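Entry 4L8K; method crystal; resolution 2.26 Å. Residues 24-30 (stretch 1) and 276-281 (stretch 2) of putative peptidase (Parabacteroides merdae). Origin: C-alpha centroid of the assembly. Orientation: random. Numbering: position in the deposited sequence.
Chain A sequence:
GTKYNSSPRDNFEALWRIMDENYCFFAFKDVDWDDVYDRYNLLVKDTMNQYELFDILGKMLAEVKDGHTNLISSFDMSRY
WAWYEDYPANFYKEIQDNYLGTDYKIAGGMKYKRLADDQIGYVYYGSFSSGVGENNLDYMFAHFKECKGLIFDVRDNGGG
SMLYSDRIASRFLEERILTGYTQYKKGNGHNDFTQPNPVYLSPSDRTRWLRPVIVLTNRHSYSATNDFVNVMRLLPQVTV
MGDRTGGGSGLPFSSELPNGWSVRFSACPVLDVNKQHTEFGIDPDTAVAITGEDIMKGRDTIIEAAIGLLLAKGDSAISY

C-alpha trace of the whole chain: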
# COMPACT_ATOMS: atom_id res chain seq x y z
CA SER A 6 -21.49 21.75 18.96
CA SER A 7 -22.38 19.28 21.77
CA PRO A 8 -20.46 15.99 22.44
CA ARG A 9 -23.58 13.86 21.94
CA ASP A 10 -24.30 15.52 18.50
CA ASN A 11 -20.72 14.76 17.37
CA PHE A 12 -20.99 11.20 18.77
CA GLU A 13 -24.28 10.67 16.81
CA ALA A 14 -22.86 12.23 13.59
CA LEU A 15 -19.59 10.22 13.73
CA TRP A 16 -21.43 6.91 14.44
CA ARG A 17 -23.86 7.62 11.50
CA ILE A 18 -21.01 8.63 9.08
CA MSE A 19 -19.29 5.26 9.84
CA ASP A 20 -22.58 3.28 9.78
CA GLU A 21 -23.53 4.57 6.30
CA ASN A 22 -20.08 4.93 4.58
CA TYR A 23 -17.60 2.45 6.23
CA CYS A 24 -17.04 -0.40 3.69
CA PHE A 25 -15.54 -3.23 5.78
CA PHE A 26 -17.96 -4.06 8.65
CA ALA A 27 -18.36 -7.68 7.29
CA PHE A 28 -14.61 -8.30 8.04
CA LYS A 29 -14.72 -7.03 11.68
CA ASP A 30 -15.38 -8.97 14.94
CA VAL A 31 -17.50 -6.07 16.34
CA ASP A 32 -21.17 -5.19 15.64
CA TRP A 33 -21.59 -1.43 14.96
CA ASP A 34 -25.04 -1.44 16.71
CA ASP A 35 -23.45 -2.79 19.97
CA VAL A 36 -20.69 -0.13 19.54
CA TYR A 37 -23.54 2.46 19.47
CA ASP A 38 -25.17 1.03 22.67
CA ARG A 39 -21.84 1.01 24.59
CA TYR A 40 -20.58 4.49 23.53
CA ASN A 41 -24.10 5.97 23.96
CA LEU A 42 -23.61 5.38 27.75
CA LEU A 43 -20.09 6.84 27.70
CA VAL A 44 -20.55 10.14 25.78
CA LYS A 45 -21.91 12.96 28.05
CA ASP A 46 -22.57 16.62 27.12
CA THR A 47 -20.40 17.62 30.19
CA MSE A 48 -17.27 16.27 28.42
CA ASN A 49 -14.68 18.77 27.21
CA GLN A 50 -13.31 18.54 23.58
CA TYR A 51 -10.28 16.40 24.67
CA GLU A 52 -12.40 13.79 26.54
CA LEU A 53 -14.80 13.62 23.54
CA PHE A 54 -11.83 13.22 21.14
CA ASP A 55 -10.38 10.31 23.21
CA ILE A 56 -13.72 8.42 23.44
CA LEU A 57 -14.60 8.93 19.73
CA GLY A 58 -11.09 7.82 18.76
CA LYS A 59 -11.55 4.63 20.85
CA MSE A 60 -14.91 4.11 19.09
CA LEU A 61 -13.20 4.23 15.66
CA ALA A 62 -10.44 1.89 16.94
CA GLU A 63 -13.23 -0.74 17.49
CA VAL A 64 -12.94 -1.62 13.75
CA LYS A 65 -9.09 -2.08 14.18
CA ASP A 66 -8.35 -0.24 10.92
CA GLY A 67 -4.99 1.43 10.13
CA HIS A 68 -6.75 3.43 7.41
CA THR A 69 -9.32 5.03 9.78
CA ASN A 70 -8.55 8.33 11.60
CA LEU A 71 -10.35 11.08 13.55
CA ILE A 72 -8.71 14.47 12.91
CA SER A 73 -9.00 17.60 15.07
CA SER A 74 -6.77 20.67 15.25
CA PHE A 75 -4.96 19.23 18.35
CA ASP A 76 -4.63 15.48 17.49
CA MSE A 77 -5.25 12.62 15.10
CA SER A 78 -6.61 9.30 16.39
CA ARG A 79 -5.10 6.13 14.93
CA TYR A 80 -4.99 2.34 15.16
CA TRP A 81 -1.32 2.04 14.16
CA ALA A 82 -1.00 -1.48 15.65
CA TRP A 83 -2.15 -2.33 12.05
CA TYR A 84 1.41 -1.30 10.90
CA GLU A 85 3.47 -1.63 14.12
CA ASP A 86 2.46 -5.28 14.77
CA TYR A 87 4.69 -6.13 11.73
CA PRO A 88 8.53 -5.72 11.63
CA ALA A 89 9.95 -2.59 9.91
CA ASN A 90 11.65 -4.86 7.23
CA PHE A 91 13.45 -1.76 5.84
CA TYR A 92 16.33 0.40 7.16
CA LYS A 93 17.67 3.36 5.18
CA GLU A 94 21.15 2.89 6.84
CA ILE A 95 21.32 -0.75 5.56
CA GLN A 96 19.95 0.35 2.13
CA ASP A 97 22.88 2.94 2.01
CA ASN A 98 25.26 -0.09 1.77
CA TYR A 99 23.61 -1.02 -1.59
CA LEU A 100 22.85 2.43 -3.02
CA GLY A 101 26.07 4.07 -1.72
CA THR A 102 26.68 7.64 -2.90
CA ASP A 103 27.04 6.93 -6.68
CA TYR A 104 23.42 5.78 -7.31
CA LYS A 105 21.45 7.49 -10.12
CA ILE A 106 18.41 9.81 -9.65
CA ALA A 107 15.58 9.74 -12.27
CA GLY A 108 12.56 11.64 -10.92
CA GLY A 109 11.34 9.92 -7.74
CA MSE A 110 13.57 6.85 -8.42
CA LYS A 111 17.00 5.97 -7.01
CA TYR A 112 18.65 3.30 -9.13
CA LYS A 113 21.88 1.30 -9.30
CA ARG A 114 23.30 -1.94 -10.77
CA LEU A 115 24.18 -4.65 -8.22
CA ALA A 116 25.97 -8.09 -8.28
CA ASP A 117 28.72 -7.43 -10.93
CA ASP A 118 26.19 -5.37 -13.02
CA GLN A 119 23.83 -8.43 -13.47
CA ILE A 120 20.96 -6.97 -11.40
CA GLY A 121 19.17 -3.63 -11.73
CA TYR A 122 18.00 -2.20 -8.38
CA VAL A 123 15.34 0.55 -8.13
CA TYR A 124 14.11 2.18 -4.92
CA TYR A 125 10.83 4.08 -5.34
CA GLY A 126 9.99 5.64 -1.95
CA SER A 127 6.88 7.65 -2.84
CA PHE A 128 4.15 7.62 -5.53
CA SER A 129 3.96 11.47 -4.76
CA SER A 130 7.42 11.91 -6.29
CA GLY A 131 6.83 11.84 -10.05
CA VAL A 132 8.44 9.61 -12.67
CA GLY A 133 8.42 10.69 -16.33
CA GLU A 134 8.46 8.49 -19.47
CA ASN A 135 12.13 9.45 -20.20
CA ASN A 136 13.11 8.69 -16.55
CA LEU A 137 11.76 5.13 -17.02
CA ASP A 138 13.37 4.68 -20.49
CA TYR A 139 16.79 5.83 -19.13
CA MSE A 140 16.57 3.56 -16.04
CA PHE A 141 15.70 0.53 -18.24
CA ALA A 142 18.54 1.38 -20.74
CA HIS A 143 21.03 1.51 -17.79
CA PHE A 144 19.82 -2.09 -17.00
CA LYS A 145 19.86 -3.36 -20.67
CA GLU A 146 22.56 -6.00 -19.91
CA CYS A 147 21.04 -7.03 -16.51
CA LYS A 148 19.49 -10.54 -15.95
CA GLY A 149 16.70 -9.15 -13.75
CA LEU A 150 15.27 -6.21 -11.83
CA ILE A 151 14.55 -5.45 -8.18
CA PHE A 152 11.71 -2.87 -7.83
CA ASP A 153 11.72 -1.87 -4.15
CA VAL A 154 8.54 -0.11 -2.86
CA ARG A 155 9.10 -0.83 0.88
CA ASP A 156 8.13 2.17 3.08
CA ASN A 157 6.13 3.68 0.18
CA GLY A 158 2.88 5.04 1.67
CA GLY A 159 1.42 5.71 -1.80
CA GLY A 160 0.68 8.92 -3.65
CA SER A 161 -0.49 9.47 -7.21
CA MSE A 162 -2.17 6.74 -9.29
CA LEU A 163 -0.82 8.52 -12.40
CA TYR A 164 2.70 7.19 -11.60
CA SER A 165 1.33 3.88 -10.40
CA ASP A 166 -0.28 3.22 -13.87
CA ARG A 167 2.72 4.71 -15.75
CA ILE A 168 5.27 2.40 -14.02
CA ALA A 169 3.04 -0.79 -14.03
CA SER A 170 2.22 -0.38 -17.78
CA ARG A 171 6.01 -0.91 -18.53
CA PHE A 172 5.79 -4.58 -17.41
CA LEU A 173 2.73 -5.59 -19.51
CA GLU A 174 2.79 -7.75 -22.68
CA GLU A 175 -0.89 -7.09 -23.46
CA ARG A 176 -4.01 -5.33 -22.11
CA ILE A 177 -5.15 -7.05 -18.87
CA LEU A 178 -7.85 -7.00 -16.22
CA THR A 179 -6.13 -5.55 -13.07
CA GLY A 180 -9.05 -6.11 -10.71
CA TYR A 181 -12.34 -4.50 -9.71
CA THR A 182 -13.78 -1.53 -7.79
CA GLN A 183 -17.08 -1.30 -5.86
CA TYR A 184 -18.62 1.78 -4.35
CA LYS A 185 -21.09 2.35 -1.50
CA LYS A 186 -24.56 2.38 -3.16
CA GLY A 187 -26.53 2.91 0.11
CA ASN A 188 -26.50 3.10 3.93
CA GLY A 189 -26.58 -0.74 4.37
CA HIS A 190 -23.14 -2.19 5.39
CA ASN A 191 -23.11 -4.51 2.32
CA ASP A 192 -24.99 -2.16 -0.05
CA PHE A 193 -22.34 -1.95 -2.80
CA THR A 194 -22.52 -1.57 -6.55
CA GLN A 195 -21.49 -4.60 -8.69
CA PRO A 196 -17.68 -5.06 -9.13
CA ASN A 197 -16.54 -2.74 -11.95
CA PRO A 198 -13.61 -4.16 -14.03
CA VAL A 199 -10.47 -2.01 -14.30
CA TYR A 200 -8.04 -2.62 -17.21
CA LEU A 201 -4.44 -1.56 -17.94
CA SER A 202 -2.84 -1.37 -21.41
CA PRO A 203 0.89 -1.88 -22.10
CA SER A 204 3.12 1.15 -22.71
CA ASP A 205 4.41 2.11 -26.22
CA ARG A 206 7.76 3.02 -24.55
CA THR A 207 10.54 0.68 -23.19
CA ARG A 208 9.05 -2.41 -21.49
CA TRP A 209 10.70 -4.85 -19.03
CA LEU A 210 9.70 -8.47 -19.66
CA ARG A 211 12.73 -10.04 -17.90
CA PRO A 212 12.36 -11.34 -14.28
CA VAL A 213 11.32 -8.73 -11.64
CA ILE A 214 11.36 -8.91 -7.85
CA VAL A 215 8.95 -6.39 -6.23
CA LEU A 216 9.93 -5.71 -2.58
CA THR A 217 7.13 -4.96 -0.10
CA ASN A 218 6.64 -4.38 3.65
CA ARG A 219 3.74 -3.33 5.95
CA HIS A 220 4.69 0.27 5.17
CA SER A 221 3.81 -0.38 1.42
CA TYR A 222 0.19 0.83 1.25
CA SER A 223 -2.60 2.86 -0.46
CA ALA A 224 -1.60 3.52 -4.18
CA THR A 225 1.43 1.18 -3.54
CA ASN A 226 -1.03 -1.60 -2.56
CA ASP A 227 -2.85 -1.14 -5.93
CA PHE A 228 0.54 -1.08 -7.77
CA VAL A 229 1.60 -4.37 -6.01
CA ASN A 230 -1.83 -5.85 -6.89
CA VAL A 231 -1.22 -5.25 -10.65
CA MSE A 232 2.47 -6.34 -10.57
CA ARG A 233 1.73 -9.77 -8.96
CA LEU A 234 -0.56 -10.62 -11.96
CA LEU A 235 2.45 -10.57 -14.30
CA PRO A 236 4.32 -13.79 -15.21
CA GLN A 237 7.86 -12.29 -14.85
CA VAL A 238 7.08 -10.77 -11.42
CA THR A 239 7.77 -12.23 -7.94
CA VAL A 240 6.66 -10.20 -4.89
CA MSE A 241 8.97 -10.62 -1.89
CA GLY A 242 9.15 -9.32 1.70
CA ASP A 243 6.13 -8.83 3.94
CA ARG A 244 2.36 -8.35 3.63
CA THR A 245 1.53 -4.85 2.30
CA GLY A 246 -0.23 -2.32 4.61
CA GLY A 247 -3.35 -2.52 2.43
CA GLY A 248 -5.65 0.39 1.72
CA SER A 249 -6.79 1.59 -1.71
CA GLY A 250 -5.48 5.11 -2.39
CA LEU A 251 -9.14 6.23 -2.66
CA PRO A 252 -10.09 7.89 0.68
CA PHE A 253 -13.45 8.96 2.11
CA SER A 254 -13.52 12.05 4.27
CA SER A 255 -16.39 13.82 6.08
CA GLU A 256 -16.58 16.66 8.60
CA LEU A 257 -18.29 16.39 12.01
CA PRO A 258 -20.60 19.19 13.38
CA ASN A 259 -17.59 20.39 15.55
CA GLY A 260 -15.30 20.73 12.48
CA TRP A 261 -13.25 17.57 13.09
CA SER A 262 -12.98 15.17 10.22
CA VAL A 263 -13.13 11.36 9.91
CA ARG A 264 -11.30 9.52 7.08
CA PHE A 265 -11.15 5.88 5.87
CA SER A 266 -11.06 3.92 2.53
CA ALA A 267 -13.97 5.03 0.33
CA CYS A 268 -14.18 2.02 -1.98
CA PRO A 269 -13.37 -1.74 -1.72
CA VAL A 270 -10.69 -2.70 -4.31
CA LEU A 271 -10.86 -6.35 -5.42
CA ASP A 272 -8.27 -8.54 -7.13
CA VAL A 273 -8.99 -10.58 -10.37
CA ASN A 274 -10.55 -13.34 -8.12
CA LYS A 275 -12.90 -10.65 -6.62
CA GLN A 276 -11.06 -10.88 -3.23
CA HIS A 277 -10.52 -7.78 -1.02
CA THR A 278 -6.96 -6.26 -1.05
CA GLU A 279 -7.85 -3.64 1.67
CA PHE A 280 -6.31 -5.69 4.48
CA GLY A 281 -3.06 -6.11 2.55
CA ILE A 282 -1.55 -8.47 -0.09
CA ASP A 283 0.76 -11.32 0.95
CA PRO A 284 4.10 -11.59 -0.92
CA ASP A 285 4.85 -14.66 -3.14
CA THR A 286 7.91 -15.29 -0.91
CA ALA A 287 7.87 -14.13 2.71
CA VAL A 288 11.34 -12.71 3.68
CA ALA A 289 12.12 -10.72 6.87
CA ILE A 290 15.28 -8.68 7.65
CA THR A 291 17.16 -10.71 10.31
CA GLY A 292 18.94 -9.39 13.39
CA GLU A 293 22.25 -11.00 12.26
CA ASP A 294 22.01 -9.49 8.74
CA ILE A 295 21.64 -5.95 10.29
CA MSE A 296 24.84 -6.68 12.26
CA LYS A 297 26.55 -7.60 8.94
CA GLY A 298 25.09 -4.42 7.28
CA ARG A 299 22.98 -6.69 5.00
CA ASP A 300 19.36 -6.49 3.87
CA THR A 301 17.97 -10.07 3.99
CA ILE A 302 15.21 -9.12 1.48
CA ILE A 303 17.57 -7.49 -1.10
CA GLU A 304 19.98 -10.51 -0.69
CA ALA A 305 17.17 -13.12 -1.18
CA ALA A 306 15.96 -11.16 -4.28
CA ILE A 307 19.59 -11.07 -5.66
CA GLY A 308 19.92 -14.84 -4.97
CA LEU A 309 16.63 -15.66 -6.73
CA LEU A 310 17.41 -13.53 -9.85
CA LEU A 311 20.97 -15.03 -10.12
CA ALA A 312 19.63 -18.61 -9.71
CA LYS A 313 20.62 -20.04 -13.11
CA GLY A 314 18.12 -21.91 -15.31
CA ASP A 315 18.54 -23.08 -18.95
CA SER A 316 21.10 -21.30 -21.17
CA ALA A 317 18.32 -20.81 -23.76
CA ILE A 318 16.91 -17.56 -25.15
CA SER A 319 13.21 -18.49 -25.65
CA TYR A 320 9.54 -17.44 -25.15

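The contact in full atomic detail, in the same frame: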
# COMPACT_ATOMS: atom_id res chain seq x y z
N CYS A 24 -16.90 0.71 4.65
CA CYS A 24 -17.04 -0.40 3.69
C CYS A 24 -16.69 -1.79 4.21
O CYS A 24 -16.96 -2.75 3.49
CB CYS A 24 -16.21 -0.11 2.44
SG CYS A 24 -16.60 1.46 1.63
N PHE A 25 -16.06 -1.92 5.41
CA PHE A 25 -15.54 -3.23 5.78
C PHE A 25 -16.08 -3.84 7.06
O PHE A 25 -15.42 -4.71 7.62
CB PHE A 25 -13.99 -3.13 5.83
CG PHE A 25 -13.44 -2.59 4.53
CD1 PHE A 25 -13.44 -3.37 3.36
CD2 PHE A 25 -13.01 -1.27 4.44
CE1 PHE A 25 -12.96 -2.85 2.15
CE2 PHE A 25 -12.57 -0.74 3.22
CZ PHE A 25 -12.54 -1.54 2.08
N PHE A 26 -17.32 -3.51 7.44
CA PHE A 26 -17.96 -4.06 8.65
C PHE A 26 -18.06 -5.60 8.64
O PHE A 26 -17.90 -6.21 9.70
CB PHE A 26 -19.37 -3.46 8.85
CG PHE A 26 -19.36 -2.06 9.43
CD1 PHE A 26 -18.71 -1.79 10.62
CD2 PHE A 26 -20.04 -1.03 8.79
CE1 PHE A 26 -18.71 -0.50 11.16
CE2 PHE A 26 -20.06 0.26 9.34
CZ PHE A 26 -19.41 0.51 10.52
N ALA A 27 -18.26 -6.23 7.46
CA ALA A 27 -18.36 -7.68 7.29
C ALA A 27 -17.07 -8.43 7.68
O ALA A 27 -17.14 -9.62 7.96
CB ALA A 27 -18.71 -8.01 5.84
N PHE A 28 -15.92 -7.72 7.72
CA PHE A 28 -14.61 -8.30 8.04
C PHE A 28 -14.15 -7.95 9.45
O PHE A 28 -12.99 -8.20 9.78
CB PHE A 28 -13.56 -7.83 7.01
CG PHE A 28 -14.02 -8.05 5.58
CD1 PHE A 28 -14.77 -7.08 4.92
CD2 PHE A 28 -13.73 -9.23 4.92
CE1 PHE A 28 -15.24 -7.31 3.62
CE2 PHE A 28 -14.20 -9.45 3.62
CZ PHE A 28 -14.95 -8.49 2.98
N LYS A 29 -15.05 -7.44 10.31
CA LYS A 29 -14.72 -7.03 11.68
C LYS A 29 -15.49 -7.85 12.73
O LYS A 29 -16.67 -8.14 12.54
CB LYS A 29 -15.00 -5.52 11.88
CG LYS A 29 -14.35 -4.59 10.83
CD LYS A 29 -12.83 -4.78 10.73
CE LYS A 29 -12.18 -3.93 9.68
NZ LYS A 29 -10.72 -3.80 9.91
N ASP A 30 -14.82 -8.19 13.84
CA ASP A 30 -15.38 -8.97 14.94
C ASP A 30 -16.45 -8.20 15.72
O ASP A 30 -17.22 -8.84 16.43
CB ASP A 30 -14.29 -9.49 15.91
CG ASP A 30 -13.14 -8.56 16.26
OD1 ASP A 30 -13.40 -7.46 16.80
OD2 ASP A 30 -11.97 -9.00 16.11
N GLN A 276 -11.43 -10.87 -4.65
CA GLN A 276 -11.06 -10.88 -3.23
C GLN A 276 -10.54 -9.50 -2.82
O GLN A 276 -9.83 -8.84 -3.58
CB GLN A 276 -10.02 -11.98 -2.91
CG GLN A 276 -10.45 -13.40 -3.36
CD GLN A 276 -11.80 -13.91 -2.83
OE1 GLN A 276 -12.23 -13.66 -1.70
NE2 GLN A 276 -12.55 -14.52 -3.71
N HIS A 277 -10.90 -9.07 -1.59
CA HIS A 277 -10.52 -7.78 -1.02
C HIS A 277 -9.01 -7.67 -0.79
O HIS A 277 -8.41 -8.59 -0.24
CB HIS A 277 -11.28 -7.54 0.29
CG HIS A 277 -12.73 -7.27 0.08
ND1 HIS A 277 -13.22 -5.98 0.06
CD2 HIS A 277 -13.74 -8.13 -0.17
CE1 HIS A 277 -14.51 -6.10 -0.19
NE2 HIS A 277 -14.87 -7.37 -0.34
N THR A 278 -8.41 -6.55 -1.21
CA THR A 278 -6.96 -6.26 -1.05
C THR A 278 -6.74 -5.20 0.06
O THR A 278 -5.60 -4.85 0.38
CB THR A 278 -6.36 -5.76 -2.39
OG1 THR A 278 -6.99 -4.53 -2.76
CG2 THR A 278 -6.49 -6.79 -3.52
N GLU A 279 -7.85 -4.68 0.65
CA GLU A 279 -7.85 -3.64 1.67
C GLU A 279 -6.98 -3.96 2.88
O GLU A 279 -6.36 -3.08 3.43
CB GLU A 279 -9.30 -3.37 2.16
CG GLU A 279 -9.41 -2.29 3.24
CD GLU A 279 -9.10 -0.86 2.81
OE1 GLU A 279 -9.13 -0.56 1.59
OE2 GLU A 279 -8.86 -0.02 3.72
N PHE A 280 -6.97 -5.23 3.28
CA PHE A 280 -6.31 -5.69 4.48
C PHE A 280 -4.85 -6.05 4.24
O PHE A 280 -4.14 -6.40 5.18
CB PHE A 280 -7.11 -6.87 5.06
CG PHE A 280 -8.59 -6.54 5.05
CD1 PHE A 280 -9.11 -5.55 5.89
CD2 PHE A 280 -9.46 -7.21 4.18
CE1 PHE A 280 -10.48 -5.24 5.88
CE2 PHE A 280 -10.83 -6.89 4.15
CZ PHE A 280 -11.33 -5.90 4.99
N GLY A 281 -4.41 -5.84 3.00
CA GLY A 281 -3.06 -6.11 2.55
C GLY A 281 -3.00 -7.31 1.62
O GLY A 281 -3.92 -8.13 1.60

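Side-chain packing, largely aromatic, joins residues 24-30 to residues 276-281; no hydrogen bond crosses between them, and together they bury 315 Å². Phe-25, itself buried, gives the largest covered area of its stretch (78 Å²), as suits an apolar ring; Phe-28 remains exposed. Among the aromatic residues, Phe-28 turns its ring edge to the face of His-277 (Phe-28 CZ to His-277 CD2, 3.4 Å; centroids 4.6 Å apart, planes at 57°), and His-277 ND1 approaches the edge of Phe-25, 3.8 Å from Phe-25 CE1. Phe-280 reaches between Phe-25 and Phe-28 and meets both obliquely: its CZ lies 3.7 Å from CD1 of Phe-25 and 3.5 Å from CG of Phe-28. The CA-to-CB bond of Phe-280 points sideways, but the m rotamer (chi1 -45°) carries the flat, wide ring across to meet two others at once. In a CH-pi contact, CG of Glu-279 sits over one face of Phe-25, 3.6 Å from the ring centroid; the carboxylate also lies close to the ring, and its OE2 is hydrogen-bonded elsewhere in the structure. In the backbone, Phe-28 N donates to Phe-25 O (3.1 Å), and the CA-to-CB bonds of Phe-25 and Phe-28 both point toward the other stretch. There, a type I turn from Thr-278 to Gly-281, with Gly-281 N bonded to Thr-278 O (3.0 Å), presents Glu-279 and Phe-280; the backbone angles of Gly-281 themselves call for glycine.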